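Long-range contacts in agenet domain-containing protein (Arabidopsis thaliana, PDB 6IE4), which binds methylated histone H3 tails through tandem Agenet domains of the SH3-like clan: residues Val54-Leu59 with Leu69-Asp74; Trp33-Val38 with Asp101-Asp106. All coordinates share one frame; numbering follows the deposited sequence.

Contact 1: Val54-Leu59 with Leu69-Asp74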
loop_
_atom_site.group_PDB
_atom_site.type_symbol
_atom_site.label_atom_id
_atom_site.label_comp_id
_atom_site.label_asym_id
_atom_site.label_seq_id
_atom_site.Cartn_x
_atom_site.Cartn_y
_atom_site.Cartn_z
ATOM N N VAL A 54 2.641 0.040 15.183
ATOM C CA VAL A 54 3.089 -0.854 14.130
ATOM C C VAL A 54 4.558 -0.551 13.827
ATOM O O VAL A 54 5.116 0.458 14.255
ATOM C CB VAL A 54 2.227 -0.724 12.850
ATOM C CG1 VAL A 54 0.812 -1.277 13.067
ATOM C CG2 VAL A 54 2.144 0.734 12.398
ATOM N N GLU A 55 5.158 -1.410 13.020
ATOM C CA GLU A 55 6.510 -1.207 12.531
ATOM C C GLU A 55 6.454 -1.437 11.034
ATOM O O GLU A 55 6.060 -2.516 10.585
ATOM C CB GLU A 55 7.494 -2.157 13.219
ATOM C CG GLU A 55 8.773 -2.482 12.459
ATOM C CD GLU A 55 9.787 -3.217 13.340
ATOM O OE1 GLU A 55 9.923 -2.861 14.531
ATOM O OE2 GLU A 55 10.418 -4.182 12.854
ATOM N N TYR A 56 6.783 -0.402 10.274
ATOM C CA TYR A 56 6.761 -0.479 8.824
ATOM C C TYR A 56 7.851 -1.422 8.356
ATOM O O TYR A 56 8.943 -1.459 8.930
ATOM C CB TYR A 56 6.960 0.904 8.209
ATOM C CG TYR A 56 5.846 1.892 8.466
ATOM C CD1 TYR A 56 5.611 2.390 9.742
ATOM C CD2 TYR A 56 5.086 2.392 7.420
ATOM C CE1 TYR A 56 4.611 3.314 9.978
ATOM C CE2 TYR A 56 4.087 3.320 7.641
ATOM C CZ TYR A 56 3.851 3.770 8.924
ATOM O OH TYR A 56 2.865 4.696 9.159
ATOM N N THR A 57 7.540 -2.236 7.354
ATOM C CA THR A 57 8.589 -3.096 6.831
ATOM C C THR A 57 9.502 -2.399 5.832
ATOM O O THR A 57 10.634 -2.850 5.663
ATOM C CB THR A 57 8.005 -4.374 6.227
ATOM O OG1 THR A 57 7.207 -4.045 5.094
ATOM C CG2 THR A 57 7.141 -5.090 7.261
ATOM N N THR A 58 9.074 -1.309 5.180
ATOM C CA THR A 58 9.943 -0.663 4.190
ATOM C C THR A 58 10.314 0.789 4.467
ATOM O O THR A 58 11.084 1.348 3.696
ATOM C CB THR A 58 9.327 -0.728 2.781
ATOM O OG1 THR A 58 8.336 0.291 2.645
ATOM C CG2 THR A 58 8.704 -2.093 2.530
ATOM N N LEU A 59 9.741 1.443 5.463
ATOM C CA LEU A 59 10.176 2.781 5.850
ATOM C C LEU A 59 11.063 2.727 7.095
ATOM O O LEU A 59 11.058 1.756 7.853
ATOM C CB LEU A 59 8.963 3.688 6.092
ATOM C CG LEU A 59 8.021 3.818 4.890
ATOM C CD1 LEU A 59 6.776 4.615 5.255
ATOM C CD2 LEU A 59 8.739 4.422 3.654
ATOM N N LEU A 69 10.868 2.199 10.913
ATOM C CA LEU A 69 9.902 3.164 11.402
ATOM C C LEU A 69 8.808 2.462 12.200
ATOM O O LEU A 69 8.380 1.343 11.888
ATOM C CB LEU A 69 9.285 3.939 10.234
ATOM C CG LEU A 69 8.189 4.967 10.561
ATOM C CD1 LEU A 69 8.644 5.941 11.630
ATOM C CD2 LEU A 69 7.726 5.720 9.317
ATOM N N LYS A 70 8.341 3.155 13.225
ATOM C CA LYS A 70 7.384 2.642 14.182
ATOM C C LYS A 70 6.440 3.791 14.447
ATOM O O LYS A 70 6.835 4.951 14.370
ATOM C CB LYS A 70 8.005 2.175 15.503
ATOM C CG LYS A 70 8.726 0.840 15.475
ATOM C CD LYS A 70 9.497 0.631 16.783
ATOM C CE LYS A 70 10.282 -0.677 16.763
ATOM N NZ LYS A 70 11.186 -0.808 17.941
ATOM N N GLU A 71 5.189 3.467 14.737
ATOM C CA GLU A 71 4.183 4.513 14.764
ATOM C C GLU A 71 2.910 3.994 15.411
ATOM O O GLU A 71 2.550 2.826 15.243
ATOM C CB GLU A 71 3.896 5.016 13.347
ATOM C CG GLU A 71 3.223 6.355 13.348
ATOM C CD GLU A 71 3.385 7.074 12.035
ATOM O OE1 GLU A 71 4.488 7.623 11.804
ATOM O OE2 GLU A 71 2.423 7.095 11.237
ATOM N N VAL A 72 2.275 4.853 16.194
ATOM C CA VAL A 72 0.962 4.561 16.754
ATOM C C VAL A 72 -0.091 5.068 15.774
ATOM O O VAL A 72 -0.046 6.226 15.341
ATOM C CB VAL A 72 0.793 5.207 18.139
ATOM C CG1 VAL A 72 -0.618 5.049 18.601
ATOM C CG2 VAL A 72 1.780 4.609 19.147
ATOM N N VAL A 73 -1.031 4.205 15.414
ATOM C CA VAL A 73 -2.105 4.558 14.496
ATOM C C VAL A 73 -3.428 4.100 15.099
ATOM O O VAL A 73 -3.467 3.375 16.092
ATOM C CB VAL A 73 -1.911 3.934 13.093
ATOM C CG1 VAL A 73 -0.773 4.610 12.349
ATOM C CG2 VAL A 73 -1.651 2.441 13.201
ATOM N N ASP A 74 -4.516 4.507 14.455
ATOM C CA ASP A 74 -5.832 3.976 14.767
ATOM C C ASP A 74 -5.991 2.618 14.097
ATOM O O ASP A 74 -5.431 2.372 13.027
ATOM C CB ASP A 74 -6.909 4.946 14.280
ATOM C CG ASP A 74 -6.889 6.263 15.034
ATOM O OD1 ASP A 74 -6.888 6.223 16.279
ATOM O OD2 ASP A 74 -6.838 7.335 14.384
#

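Contact 2: Trp33-Val38 with Asp101-Asp106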
loop_
_atom_site.group_PDB
_atom_site.type_symbol
_atom_site.label_atom_id
_atom_site.label_comp_id
_atom_site.label_asym_id
_atom_site.label_seq_id
_atom_site.Cartn_x
_atom_site.Cartn_y
_atom_site.Cartn_z
ATOM N N TRP A 33 -0.944 2.351 0.691
ATOM C CA TRP A 33 -0.992 1.282 1.673
ATOM C C TRP A 33 0.431 0.752 1.787
ATOM O O TRP A 33 0.951 0.159 0.838
ATOM C CB TRP A 33 -1.948 0.155 1.261
ATOM C CG TRP A 33 -3.438 0.424 1.437
ATOM C CD1 TRP A 33 -4.348 0.713 0.453
ATOM C CD2 TRP A 33 -4.172 0.426 2.666
ATOM N NE1 TRP A 33 -5.599 0.878 0.992
ATOM C CE2 TRP A 33 -5.520 0.703 2.350
ATOM C CE3 TRP A 33 -3.825 0.218 4.002
ATOM C CZ2 TRP A 33 -6.518 0.785 3.328
ATOM C CZ3 TRP A 33 -4.831 0.292 4.979
ATOM C CH2 TRP A 33 -6.152 0.581 4.631
ATOM N N TYR A 34 1.074 0.980 2.926
ATOM C CA TYR A 34 2.438 0.520 3.144
ATOM C C TYR A 34 2.420 -0.693 4.069
ATOM O O TYR A 34 1.624 -0.768 5.009
ATOM C CB TYR A 34 3.308 1.618 3.757
ATOM C CG TYR A 34 3.913 2.550 2.744
ATOM C CD1 TYR A 34 3.126 3.465 2.075
ATOM C CD2 TYR A 34 5.276 2.489 2.431
ATOM C CE1 TYR A 34 3.674 4.313 1.133
ATOM C CE2 TYR A 34 5.836 3.330 1.492
ATOM C CZ TYR A 34 5.030 4.246 0.841
ATOM O OH TYR A 34 5.565 5.096 -0.109
ATOM N N MET A 35 3.366 -1.598 3.862
ATOM C CA MET A 35 3.351 -2.899 4.519
ATOM C C MET A 35 4.035 -2.792 5.873
ATOM O O MET A 35 5.006 -2.040 6.031
ATOM C CB MET A 35 4.082 -3.939 3.672
ATOM C CG MET A 35 3.527 -4.151 2.278
ATOM S SD MET A 35 4.727 -5.012 1.221
ATOM C CE MET A 35 6.079 -3.848 1.228
ATOM N N GLY A 36 3.487 -3.492 6.861
ATOM C CA GLY A 36 4.085 -3.507 8.175
ATOM C C GLY A 36 3.598 -4.638 9.058
ATOM O O GLY A 36 3.052 -5.642 8.593
ATOM N N LYS A 37 3.742 -4.419 10.364
ATOM C CA LYS A 37 3.502 -5.439 11.375
ATOM C C LYS A 37 3.050 -4.758 12.654
ATOM O O LYS A 37 3.526 -3.671 12.998
ATOM C CB LYS A 37 4.758 -6.257 11.713
ATOM C CG LYS A 37 5.029 -7.488 10.863
ATOM C CD LYS A 37 6.552 -7.765 10.776
ATOM C CE LYS A 37 7.277 -7.305 12.058
ATOM N NZ LYS A 37 8.424 -8.179 12.446
ATOM N N VAL A 38 2.199 -5.441 13.398
ATOM C CA VAL A 38 1.696 -4.912 14.653
ATOM C C VAL A 38 2.732 -5.242 15.718
ATOM O O VAL A 38 3.350 -6.310 15.680
ATOM C CB VAL A 38 0.319 -5.496 15.006
ATOM C CG1 VAL A 38 -0.205 -4.859 16.285
ATOM C CG2 VAL A 38 -0.674 -5.267 13.881
ATOM N N ASP A 101 -2.866 -0.868 -7.957
ATOM C CA ASP A 101 -1.939 -0.290 -7.007
ATOM C C ASP A 101 -0.589 -0.489 -7.652
ATOM O O ASP A 101 -0.300 -1.584 -8.142
ATOM C CB ASP A 101 -1.957 -0.967 -5.627
ATOM C CG ASP A 101 -3.161 -0.609 -4.789
ATOM O OD1 ASP A 101 -3.831 0.419 -5.042
ATOM O OD2 ASP A 101 -3.406 -1.365 -3.831
ATOM N N ALA A 102 0.194 0.569 -7.731
ATOM C CA ALA A 102 1.558 0.449 -8.205
ATOM C C ALA A 102 2.489 0.475 -7.007
ATOM O O ALA A 102 2.208 1.147 -6.013
ATOM C CB ALA A 102 1.896 1.577 -9.185
ATOM N N PHE A 103 3.611 -0.252 -7.114
ATOM C CA PHE A 103 4.637 -0.245 -6.076
ATOM C C PHE A 103 5.603 0.895 -6.367
ATOM O O PHE A 103 6.404 0.819 -7.300
ATOM C CB PHE A 103 5.392 -1.568 -6.017
ATOM C CG PHE A 103 6.113 -1.802 -4.704
ATOM C CD1 PHE A 103 5.404 -1.941 -3.512
ATOM C CD2 PHE A 103 7.498 -1.820 -4.649
ATOM C CE1 PHE A 103 6.054 -2.152 -2.315
ATOM C CE2 PHE A 103 8.153 -2.026 -3.458
ATOM C CZ PHE A 103 7.429 -2.189 -2.286
ATOM N N TYR A 104 5.560 1.926 -5.533
ATOM C CA TYR A 104 6.259 3.176 -5.770
ATOM C C TYR A 104 6.622 3.772 -4.412
ATOM O O TYR A 104 5.820 3.715 -3.473
ATOM C CB TYR A 104 5.370 4.122 -6.584
ATOM C CG TYR A 104 6.025 5.409 -7.026
ATOM C CD1 TYR A 104 6.698 5.481 -8.230
ATOM C CD2 TYR A 104 5.961 6.549 -6.246
ATOM C CE1 TYR A 104 7.298 6.652 -8.642
ATOM C CE2 TYR A 104 6.561 7.733 -6.655
ATOM C CZ TYR A 104 7.224 7.774 -7.856
ATOM O OH TYR A 104 7.825 8.932 -8.293
ATOM N N ASN A 105 7.825 4.349 -4.319
ATOM C CA ASN A 105 8.439 4.751 -3.057
ATOM C C ASN A 105 8.256 3.666 -2.003
ATOM O O ASN A 105 7.937 3.968 -0.845
ATOM C CB ASN A 105 7.850 6.060 -2.529
ATOM C CG ASN A 105 8.005 7.182 -3.490
ATOM O OD1 ASN A 105 8.765 7.080 -4.430
ATOM N ND2 ASN A 105 7.320 8.281 -3.242
ATOM N N ASP A 106 8.416 2.408 -2.415
ATOM C CA ASP A 106 8.391 1.250 -1.519
ATOM C C ASP A 106 7.066 1.105 -0.786
ATOM O O ASP A 106 7.023 0.737 0.384
ATOM C CB ASP A 106 9.553 1.307 -0.532
ATOM C CG ASP A 106 10.879 1.352 -1.230
ATOM O OD1 ASP A 106 11.239 0.306 -1.833
ATOM O OD2 ASP A 106 11.528 2.428 -1.200
#

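Contact 1: Val54-Leu59 with Leu69-Asp74
L69 lays its CD2 methyl over one face of the Y56 ring, 4.1 Å from L69 CD2 to the Y56 ring centroid and 17° off the ring normal, a CH-pi contact displaced toward the rim. The two residues belong to neighbouring antiparallel strands of the Agenet domain, a member of the SH3-like clan, and their side chains run side by side. In L69, CG stands anti to the backbone N (chi1 177°), and this carries the isobutyl group to the tyrosine, with L69 CG 3.7 Å from Y56 CD1. L59 closes in from beyond the corner at T57-T58, its CB meeting the same L69 CD2.

Backbone bonding fixes the register. V54 and E71 form a hydrogen-bonded pair, V54 N to E71 O at 2.8 Å and E71 N to V54 O at 3.0 Å. The next pair, E55 with K70, is non-hydrogen-bonded, its CA atoms 4.3 Å apart, and sends both side chains out together on the sheet face opposite V54 and E71. They lie alongside each other, but with E55 OE1 4.2 Å from K70 NZ the opposite charges lie near each other but too far apart for a salt bridge. L69 uses both backbone polar groups across the corner: its O accepts from Y56 N, whereas its N donates to L59 O in a nearly straight bond (175° at the hydrogen) that arrives above the carbonyl plane.

V54 and Y56 also pack on I22 of strand 19-22. Basic side-chain groups of the bound peptide pack on Y56, L59 and L69, so these residues help to line the peptide site. E71 brings CB to the edge of the Y56 ring, in its plane, and its carboxylate receives a weak hydrogen bond from the phenol, Y56 OH to E71 OE2 at 3.2 Å.

Contact 2: Trp33-Val38 with Asp101-Asp106
Y34 OH is held by two partners: it donates to N105 O at 2.7 Å, and it is also hydrogen-bonded to W109 NE1. The phenol approaches N105 O from well above the carbonyl plane, 48° out of it. Seen from the tyrosine, however, N105 O sits at the ring edge, near the ring plane. D106 O comes obliquely against the same side chain, 3.1 Å from Y34 CE2. Both carbonyls belong to the turn after strand 99-104, where N105 and D106 take left-handed backbone conformations (positive phi), and Y34 meets this turn through main-chain oxygens.

M35 supplies the apolar part. Its chain bends at the last torsion (chi3 -61°) and brings the methyl to the rim of F103, M35 CE to F103 CE1 at 3.9 Å, the two side chains crossing at about a right angle. W108 meets the F103 ring edge-to-face and also touches M35.

While its carbonyl engages Y34, N105 gives its ND2 to the backbone of the bound peptide; outside the two segments, D106 OD2 pairs with a basic peptide side chain in a salt bridge, and Y104 packs on a modified one. Together these contacts mark a peptide-binding site where the first Agenet unit meets what is probably the second, consistent with recognition of a methylated histone tail.

How the contacts relate
After strand 19-22 the chain runs through 33-38, then returns antiparallel beside it as the strand leading into 54-59; E55 N lies 2.8 Å from K37 O, probably hydrogen-bonded. Contact 1 closes the short loop of nine residues between 54-59 and 69-74. The chain then runs on to 101-106, where contact 2 closes a loop of 62 residues, with contact 1 nested wholly inside. The first contact joins strands within the first Agenet unit, and the second ties that unit to the turn ending strand 99-104. T58 connects them: its OG1 lies 2.7 Å from D106 O, probably hydrogen-bonded, while its CG2 packs on M35 CE. Both contacts touch the bound peptide.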